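Long-range contacts in GGDEF and EAL domain-containing protein (Vibrio cholerae O1 str. 2010EL-1786, PDB 6PWJ), which probably takes part in cyclic di-GMP signalling through GGDEF and EAL domains that lack their namesake sequence motifs, consistent with sensing rather than making or degrading the dinucleotide: residues A2-A7 and S342-N347; K8-L13 and L373-R378; G37-S42 and S146-L151. All blocks are in the same frame, centred on the assembly; numbering follows the deposited sequence.

Contact 1. Residues A2-A7 and S342-N347; sequences AFKAQA and SLDYIN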
loop_
_atom_site.group_PDB
_atom_site.type_symbol
_atom_site.label_atom_id
_atom_site.label_comp_id
_atom_site.label_asym_id
_atom_site.label_seq_id
_atom_site.Cartn_x
_atom_site.Cartn_y
_atom_site.Cartn_z
ATOM N N ALA A 2 -2.680 13.958 -25.305
ATOM C CA ALA A 2 -1.794 14.690 -24.418
ATOM C C ALA A 2 -1.970 14.199 -22.982
ATOM O O ALA A 2 -2.848 13.388 -22.675
ATOM C CB ALA A 2 -2.057 16.193 -24.514
ATOM N N PHE A 3 -1.121 14.707 -22.088
ATOM C CA PHE A 3 -1.124 14.220 -20.712
ATOM C C PHE A 3 -2.472 14.457 -20.043
ATOM O O PHE A 3 -3.147 13.510 -19.624
ATOM C CB PHE A 3 -0.008 14.887 -19.911
ATOM C CG PHE A 3 -0.033 14.543 -18.451
ATOM C CD1 PHE A 3 0.528 13.362 -17.996
ATOM C CD2 PHE A 3 -0.628 15.394 -17.535
ATOM C CE1 PHE A 3 0.503 13.040 -16.652
ATOM C CE2 PHE A 3 -0.656 15.078 -16.191
ATOM C CZ PHE A 3 -0.090 13.900 -15.748
ATOM N N LYS A 4 -2.878 15.725 -19.924
ATOM C CA LYS A 4 -4.080 16.042 -19.159
ATOM C C LYS A 4 -5.288 15.279 -19.684
ATOM O O LYS A 4 -6.160 14.873 -18.907
ATOM C CB LYS A 4 -4.338 17.550 -19.174
ATOM C CG LYS A 4 -3.309 18.344 -18.389
ATOM C CD LYS A 4 -3.962 19.461 -17.590
ATOM C CE LYS A 4 -2.973 20.092 -16.619
ATOM N NZ LYS A 4 -3.602 21.157 -15.788
ATOM N N ALA A 5 -5.356 15.066 -20.998
ATOM C CA ALA A 5 -6.419 14.229 -21.545
ATOM C C ALA A 5 -6.221 12.770 -21.152
ATOM O O ALA A 5 -7.184 12.077 -20.805
ATOM C CB ALA A 5 -6.474 14.379 -23.065
ATOM N N GLN A 6 -4.975 12.292 -21.187
ATOM C CA GLN A 6 -4.698 10.906 -20.827
ATOM C C GLN A 6 -4.889 10.676 -19.334
ATOM O O GLN A 6 -5.504 9.685 -18.921
ATOM C CB GLN A 6 -3.279 10.530 -21.254
ATOM C CG GLN A 6 -2.945 9.061 -21.070
ATOM C CD GLN A 6 -3.773 8.162 -21.966
ATOM O OE1 GLN A 6 -3.537 8.081 -23.172
ATOM N NE2 GLN A 6 -4.754 7.486 -21.382
ATOM N N ALA A 7 -4.363 11.583 -18.505
ATOM C CA ALA A 7 -4.507 11.429 -17.060
ATOM C C ALA A 7 -5.971 11.461 -16.643
ATOM O O ALA A 7 -6.405 10.660 -15.808
ATOM C CB ALA A 7 -3.719 12.518 -16.332
ATOM N N SER A 342 -5.385 12.865 -7.923
ATOM C CA SER A 342 -4.960 13.357 -9.226
ATOM C C SER A 342 -3.568 12.843 -9.577
ATOM O O SER A 342 -2.658 12.834 -8.743
ATOM C CB SER A 342 -4.979 14.885 -9.251
ATOM O OG SER A 342 -4.745 15.380 -10.560
ATOM N N LEU A 343 -3.409 12.406 -10.827
ATOM C CA LEU A 343 -2.129 11.956 -11.352
ATOM C C LEU A 343 -1.284 13.105 -11.890
ATOM O O LEU A 343 -0.318 12.863 -12.625
ATOM C CB LEU A 343 -2.345 10.907 -12.443
ATOM C CG LEU A 343 -3.239 9.713 -12.096
ATOM C CD1 LEU A 343 -3.389 8.786 -13.293
ATOM C CD2 LEU A 343 -2.700 8.956 -10.893
ATOM N N ASP A 344 -1.626 14.348 -11.538
ATOM C CA ASP A 344 -0.896 15.496 -12.067
ATOM C C ASP A 344 0.578 15.448 -11.686
ATOM O O ASP A 344 1.445 15.823 -12.484
ATOM C CB ASP A 344 -1.526 16.796 -11.568
ATOM C CG ASP A 344 -2.482 17.402 -12.573
ATOM O OD1 ASP A 344 -2.299 17.170 -13.786
ATOM O OD2 ASP A 344 -3.415 18.115 -12.148
ATOM N N TYR A 345 0.883 14.976 -10.475
ATOM C CA TYR A 345 2.249 15.063 -9.971
ATOM C C TYR A 345 3.252 14.346 -10.867
ATOM O O TYR A 345 4.452 14.623 -10.773
ATOM C CB TYR A 345 2.323 14.509 -8.547
ATOM C CG TYR A 345 2.132 13.015 -8.447
ATOM C CD1 TYR A 345 0.862 12.456 -8.403
ATOM C CD2 TYR A 345 3.225 12.161 -8.386
ATOM C CE1 TYR A 345 0.686 11.088 -8.308
ATOM C CE2 TYR A 345 3.060 10.795 -8.287
ATOM C CZ TYR A 345 1.789 10.262 -8.250
ATOM O OH TYR A 345 1.623 8.901 -8.154
ATOM N N ILE A 346 2.795 13.439 -11.734
ATOM C CA ILE A 346 3.709 12.807 -12.681
ATOM C C ILE A 346 4.323 13.852 -13.605
ATOM O O ILE A 346 5.498 13.759 -13.979
ATOM C CB ILE A 346 2.986 11.704 -13.476
ATOM C CG1 ILE A 346 3.281 10.327 -12.874
ATOM C CG2 ILE A 346 3.387 11.758 -14.943
ATOM C CD1 ILE A 346 2.856 10.180 -11.427
ATOM N N ASN A 347 3.539 14.866 -13.983
ATOM C CA ASN A 347 4.061 15.927 -14.839
ATOM C C ASN A 347 5.028 16.828 -14.081
ATOM O O ASN A 347 6.091 17.185 -14.600
ATOM C CB ASN A 347 2.911 16.756 -15.415
ATOM C CG ASN A 347 2.510 16.314 -16.807
ATOM O OD1 ASN A 347 2.748 15.175 -17.204
ATOM N ND2 ASN A 347 1.897 17.221 -17.560
#
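F3 lays its ring against the side-chain amide of N347: the two planes are 29° apart and stacked, with CG of N347 3.3 Å above the ring plane, over the centre. CB of N347 adds a CH-pi contact to the same face. A7 of the same helix puts its CB over the opposite face, towards the rim, so the ring is held between its own helix and the 342-347 segment. At the edge, near the ring plane, CZ of F3 faces the backbone O of L343 at 3.3 Å, and OD1 of D344 lies close to CE2. I346 closes in obliquely, its CG2 3.6 Å from CE1 of F3. CG of F3 is anti to the backbone N (chi1 174°), which carries the ring out to N347. One turn on, CB of A7 meets CB of L343 at 4.4 Å. The K4 chain, bent at chi2, brings CE alongside D344, with NZ of K4 4.6 Å from OD1 of D344, too far for a salt bridge. Further out, L383 packs on both F3 and N347, and Q11 accepts a hydrogen bond from the backbone N of L343. The 342-347 segment connects strands 330-336 and 353-356, so F3 docks the N-terminal helix on a strand-to-strand connection of the EAL domain's TIM-like barrel.

Contact 2. Residues K8-L13 and L373-R378; sequences KEAQQL and LTSISR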
loop_
_atom_site.group_PDB
_atom_site.type_symbol
_atom_site.label_atom_id
_atom_site.label_comp_id
_atom_site.label_asym_id
_atom_site.label_seq_id
_atom_site.Cartn_x
_atom_site.Cartn_y
_atom_site.Cartn_z
ATOM N N LYS A 8 -6.750 12.386 -17.210
ATOM C CA LYS A 8 -8.172 12.434 -16.895
ATOM C C LYS A 8 -8.887 11.176 -17.373
ATOM O O LYS A 8 -9.829 10.710 -16.722
ATOM C CB LYS A 8 -8.807 13.683 -17.504
ATOM C CG LYS A 8 -8.358 14.979 -16.844
ATOM C CD LYS A 8 -8.974 16.196 -17.514
ATOM C CE LYS A 8 -8.497 17.482 -16.858
ATOM N NZ LYS A 8 -9.006 18.692 -17.559
ATOM N N GLU A 9 -8.457 10.614 -18.505
ATOM C CA GLU A 9 -9.002 9.332 -18.938
ATOM C C GLU A 9 -8.646 8.229 -17.951
ATOM O O GLU A 9 -9.470 7.354 -17.657
ATOM C CB GLU A 9 -8.488 8.981 -20.334
ATOM C CG GLU A 9 -9.100 7.715 -20.913
ATOM C CD GLU A 9 -8.174 7.008 -21.883
ATOM O OE1 GLU A 9 -6.951 6.989 -21.630
ATOM O OE2 GLU A 9 -8.668 6.475 -22.898
ATOM N N ALA A 10 -7.416 8.251 -17.430
ATOM C CA ALA A 10 -7.000 7.238 -16.467
ATOM C C ALA A 10 -7.761 7.379 -15.156
ATOM O O ALA A 10 -8.133 6.376 -14.536
ATOM C CB ALA A 10 -5.494 7.329 -16.227
ATOM N N GLN A 11 -8.002 8.616 -14.717
ATOM C CA GLN A 11 -8.732 8.824 -13.473
ATOM C C GLN A 11 -10.204 8.461 -13.622
ATOM O O GLN A 11 -10.824 7.992 -12.660
ATOM C CB GLN A 11 -8.571 10.272 -13.012
ATOM C CG GLN A 11 -7.123 10.668 -12.755
ATOM C CD GLN A 11 -6.957 12.148 -12.479
ATOM O OE1 GLN A 11 -5.839 12.662 -12.443
ATOM N NE2 GLN A 11 -8.072 12.843 -12.283
ATOM N N GLN A 12 -10.778 8.660 -14.810
ATOM C CA GLN A 12 -12.148 8.217 -15.048
ATOM C C GLN A 12 -12.241 6.696 -15.012
ATOM O O GLN A 12 -13.101 6.132 -14.328
ATOM C CB GLN A 12 -12.655 8.751 -16.388
ATOM C CG GLN A 12 -12.822 10.259 -16.451
ATOM C CD GLN A 12 -13.448 10.713 -17.756
ATOM O OE1 GLN A 12 -14.500 10.215 -18.159
ATOM N NE2 GLN A 12 -12.796 11.654 -18.429
ATOM N N LEU A 13 -11.356 6.016 -15.745
ATOM C CA LEU A 13 -11.391 4.558 -15.784
ATOM C C LEU A 13 -11.129 3.960 -14.407
ATOM O O LEU A 13 -11.792 2.996 -14.005
ATOM C CB LEU A 13 -10.376 4.038 -16.801
ATOM C CG LEU A 13 -10.678 4.354 -18.267
ATOM C CD1 LEU A 13 -9.531 3.907 -19.160
ATOM C CD2 LEU A 13 -11.978 3.694 -18.695
ATOM N N LEU A 373 -5.590 -0.205 -16.403
ATOM C CA LEU A 373 -4.159 -0.489 -16.433
ATOM C C LEU A 373 -3.494 0.186 -17.626
ATOM O O LEU A 373 -2.493 0.896 -17.474
ATOM C CB LEU A 373 -3.928 -2.000 -16.466
ATOM C CG LEU A 373 -2.474 -2.466 -16.569
ATOM C CD1 LEU A 373 -1.666 -1.963 -15.385
ATOM C CD2 LEU A 373 -2.412 -3.981 -16.661
ATOM N N THR A 374 -4.043 -0.023 -18.823
ATOM C CA THR A 374 -3.477 0.596 -20.016
ATOM C C THR A 374 -3.468 2.115 -19.894
ATOM O O THR A 374 -2.454 2.767 -20.168
ATOM C CB THR A 374 -4.260 0.164 -21.255
ATOM O OG1 THR A 374 -4.193 -1.261 -21.391
ATOM C CG2 THR A 374 -3.683 0.817 -22.500
ATOM N N SER A 375 -4.593 2.695 -19.471
ATOM C CA SER A 375 -4.684 4.148 -19.374
ATOM C C SER A 375 -3.739 4.688 -18.306
ATOM O O SER A 375 -3.009 5.658 -18.543
ATOM C CB SER A 375 -6.127 4.562 -19.081
ATOM O OG SER A 375 -6.260 5.973 -19.055
ATOM N N ILE A 376 -3.739 4.068 -17.123
ATOM C CA ILE A 376 -2.877 4.534 -16.041
ATOM C C ILE A 376 -1.410 4.373 -16.416
ATOM O O ILE A 376 -0.559 5.158 -15.981
ATOM C CB ILE A 376 -3.211 3.788 -14.734
ATOM C CG1 ILE A 376 -3.044 4.711 -13.525
ATOM C CG2 ILE A 376 -2.328 2.560 -14.579
ATOM C CD1 ILE A 376 -4.215 5.638 -13.296
ATOM N N SER A 377 -1.091 3.363 -17.228
ATOM C CA SER A 377 0.294 3.133 -17.626
ATOM C C SER A 377 0.702 4.036 -18.785
ATOM O O SER A 377 1.846 4.505 -18.834
ATOM C CB SER A 377 0.494 1.663 -17.998
ATOM O OG SER A 377 0.114 0.814 -16.928
ATOM N N ARG A 378 -0.211 4.287 -19.726
ATOM C CA ARG A 378 0.091 5.212 -20.813
ATOM C C ARG A 378 0.423 6.599 -20.279
ATOM O O ARG A 378 1.294 7.289 -20.822
ATOM C CB ARG A 378 -1.081 5.293 -21.791
ATOM C CG ARG A 378 -1.047 4.290 -22.934
ATOM C CD ARG A 378 -2.012 4.720 -24.031
ATOM N NE ARG A 378 -3.384 4.807 -23.537
ATOM C CZ ARG A 378 -4.401 4.098 -24.018
ATOM N NH1 ARG A 378 -4.208 3.257 -25.026
ATOM N NH2 ARG A 378 -5.614 4.239 -23.499
#
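OE1 of E9 lies at the edge of the R378 guanidinium, near the guanidinium plane, and the carboxylate and guanidinium planes are 21° apart. T374 of the same helix as R378 sets CG2 3.5 Å above one face of the guanidinium, towards the rim. The salt bridge is loose, NH2 of R378 to OE1 of E9 at 3.6 Å, and OE1 is not placed with full confidence. The same caution applies to the hydrogen bond that OG of S375 appears to give OE1 of E9. With OG anti to the backbone N (chi1 -177°), S375 points this hydroxyl between E9 and A10. The small A10 allows close approach: its CA is 4.8 Å from that of S375, and the short helix axes pass 8.2 Å apart. Carbon-to-carbon packing completes the interface, CB of A10 against CD1 of I376 at 3.6 Å and CD1 of L13 against CB of S375 at 3.5 Å. Behind them, OH of Y336 hydrogen-bonds to the backbone O of I376, and L356 touches the I376 side chain. The helices run roughly antiparallel, 148° between their directions. Helix 367-381 links barrel strands 353-356 and 386-389, so this is an N-terminal helix packed on an outer helix of the EAL barrel, paired through small residues.

Contact 3. Residues G37-S42 and S146-L151; sequences GWLSES and SSTTTL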
loop_
_atom_site.group_PDB
_atom_site.type_symbol
_atom_site.label_atom_id
_atom_site.label_comp_id
_atom_site.label_asym_id
_atom_site.label_seq_id
_atom_site.Cartn_x
_atom_site.Cartn_y
_atom_site.Cartn_z
ATOM N N GLY A 37 -4.040 -9.034 -1.869
ATOM C CA GLY A 37 -2.687 -8.505 -1.826
ATOM C C GLY A 37 -2.149 -8.384 -0.413
ATOM O O GLY A 37 -0.979 -8.684 -0.157
ATOM N N TRP A 38 -2.990 -7.943 0.523
ATOM C CA TRP A 38 -2.547 -7.797 1.905
ATOM C C TRP A 38 -2.348 -9.154 2.571
ATOM O O TRP A 38 -1.403 -9.338 3.347
ATOM C CB TRP A 38 -3.554 -6.953 2.684
ATOM C CG TRP A 38 -3.347 -6.967 4.165
ATOM C CD1 TRP A 38 -2.360 -6.333 4.861
ATOM C CD2 TRP A 38 -4.159 -7.636 5.136
ATOM N NE1 TRP A 38 -2.502 -6.573 6.207
ATOM C CE2 TRP A 38 -3.599 -7.370 6.401
ATOM C CE3 TRP A 38 -5.301 -8.437 5.059
ATOM C CZ2 TRP A 38 -4.145 -7.877 7.580
ATOM C CZ3 TRP A 38 -5.840 -8.940 6.229
ATOM C CH2 TRP A 38 -5.261 -8.658 7.472
ATOM N N LEU A 39 -3.225 -10.117 2.281
ATOM C CA LEU A 39 -3.104 -11.433 2.899
ATOM C C LEU A 39 -1.881 -12.183 2.384
ATOM O O LEU A 39 -1.200 -12.869 3.153
ATOM C CB LEU A 39 -4.374 -12.250 2.656
ATOM C CG LEU A 39 -5.552 -11.956 3.586
ATOM C CD1 LEU A 39 -6.757 -12.803 3.210
ATOM C CD2 LEU A 39 -5.155 -12.197 5.034
ATOM N N SER A 40 -1.588 -12.066 1.089
ATOM C CA SER A 40 -0.455 -12.781 0.517
ATOM C C SER A 40 0.883 -12.143 0.867
ATOM O O SER A 40 1.909 -12.830 0.829
ATOM C CB SER A 40 -0.594 -12.869 -1.005
ATOM O OG SER A 40 -0.445 -11.596 -1.608
ATOM N N GLU A 41 0.898 -10.855 1.209
ATOM C CA GLU A 41 2.151 -10.166 1.492
ATOM C C GLU A 41 2.484 -10.157 2.981
ATOM O O GLU A 41 3.618 -10.457 3.365
ATOM C CB GLU A 41 2.097 -8.730 0.960
ATOM C CG GLU A 41 3.392 -7.963 1.165
ATOM C CD GLU A 41 3.205 -6.462 1.106
ATOM O OE1 GLU A 41 2.889 -5.940 0.015
ATOM O OE2 GLU A 41 3.368 -5.805 2.155
ATOM N N SER A 42 1.516 -9.813 3.829
ATOM C CA SER A 42 1.769 -9.736 5.264
ATOM C C SER A 42 0.662 -10.410 6.064
ATOM O O SER A 42 0.934 -11.283 6.895
ATOM C CB SER A 42 1.921 -8.277 5.703
ATOM O OG SER A 42 0.694 -7.578 5.589
ATOM N N SER A 146 -2.578 -15.879 5.345
ATOM C CA SER A 146 -3.523 -16.966 5.154
ATOM C C SER A 146 -4.223 -16.772 3.818
ATOM O O SER A 146 -3.942 -15.827 3.074
ATOM C CB SER A 146 -4.533 -17.039 6.305
ATOM O OG SER A 146 -5.357 -15.886 6.332
ATOM N N SER A 147 -5.144 -17.678 3.512
ATOM C CA SER A 147 -5.913 -17.586 2.283
ATOM C C SER A 147 -7.080 -16.622 2.454
ATOM O O SER A 147 -7.598 -16.428 3.559
ATOM C CB SER A 147 -6.429 -18.966 1.873
ATOM O OG SER A 147 -7.054 -19.619 2.965
ATOM N N THR A 148 -7.487 -16.004 1.343
ATOM C CA THR A 148 -8.682 -15.169 1.372
ATOM C C THR A 148 -9.900 -15.971 1.806
ATOM O O THR A 148 -10.815 -15.426 2.435
ATOM C CB THR A 148 -8.924 -14.537 0.002
ATOM O OG1 THR A 148 -7.875 -13.604 -0.289
ATOM C CG2 THR A 148 -10.264 -13.814 -0.023
ATOM N N THR A 149 -9.927 -17.266 1.485
ATOM C CA THR A 149 -11.028 -18.115 1.924
ATOM C C THR A 149 -11.045 -18.249 3.441
ATOM O O THR A 149 -12.114 -18.229 4.062
ATOM C CB THR A 149 -10.920 -19.492 1.269
ATOM O OG1 THR A 149 -10.766 -19.341 -0.148
ATOM C CG2 THR A 149 -12.166 -20.314 1.553
ATOM N N THR A 150 -9.868 -18.382 4.056
ATOM C CA THR A 150 -9.807 -18.570 5.502
ATOM C C THR A 150 -10.193 -17.297 6.245
ATOM O O THR A 150 -10.912 -17.352 7.248
ATOM C CB THR A 150 -8.407 -19.024 5.914
ATOM O OG1 THR A 150 -7.974 -20.084 5.054
ATOM C CG2 THR A 150 -8.414 -19.521 7.351
ATOM N N LEU A 151 -9.725 -16.141 5.769
ATOM C CA LEU A 151 -10.050 -14.886 6.439
ATOM C C LEU A 151 -11.533 -14.563 6.306
ATOM O O LEU A 151 -12.189 -14.191 7.285
ATOM C CB LEU A 151 -9.200 -13.746 5.880
ATOM C CG LEU A 151 -9.407 -12.403 6.585
ATOM C CD1 LEU A 151 -8.256 -12.107 7.537
ATOM C CD2 LEU A 151 -9.592 -11.279 5.577
#
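L39 has CG anti to its carbonyl carbon (chi1 -81°), which puts its branched end against T148 and L151; CG of L151 is anti to the backbone N (chi1 -176°), turning its methyls back towards L39 and W38. The two leucine side chains cross obliquely. CD1 of L39 reaches CB of L151 at 3.7 Å and CA of T148 at 3.6 Å, while CD2 is 4.0 Å from CD1 of L151. The base of the leucine touches the incoming loop, CB of L39 lying 3.6 Å from the backbone O of S146. The side chains of W38 and L151 cross at about a right angle, CD1 of L151 at the indole edge, near its plane, 4.2 Å from CZ3 of W38. The contact is mainly apolar packing within the GGDEF domain: helices 28-41 and 148-164 lie together on its five-stranded sheet, and N142 and V47, from two neighbouring strands, lie against W38 and L151. The polar end of W38 is taken up by I44, whose backbone O accepts from NE1. On the other helix, S147 is the N-cap, with OG accepting from the backbone N of T150 at 3.3 Å. Beyond the two helices, R391 of the EAL domain pairs with E41 in a salt bridge and gives a hydrogen bond to the backbone O of G37.

In the fold
From the N terminus, helix 3-18 supplies the first segment of both contact 1 and contact 2. Contact 1 closes a loop of 334 residues back from 342-347, and contact 2 one of 359 residues back from 373-378. Their segments alternate along the chain, so these loops cross, and the contacts adjoin, 9 Å between centres, with L343 CD1 against I376 CD1. Together they fix successive turns of one helix to successive connections of the EAL barrel. Contact 3 starts on the next helix, 28-41, and closes a much shorter loop within the GGDEF domain, enclosed by both larger ones. It lies about 17 Å from contact 1 and about 15 Å from contact 2, between nearest atoms.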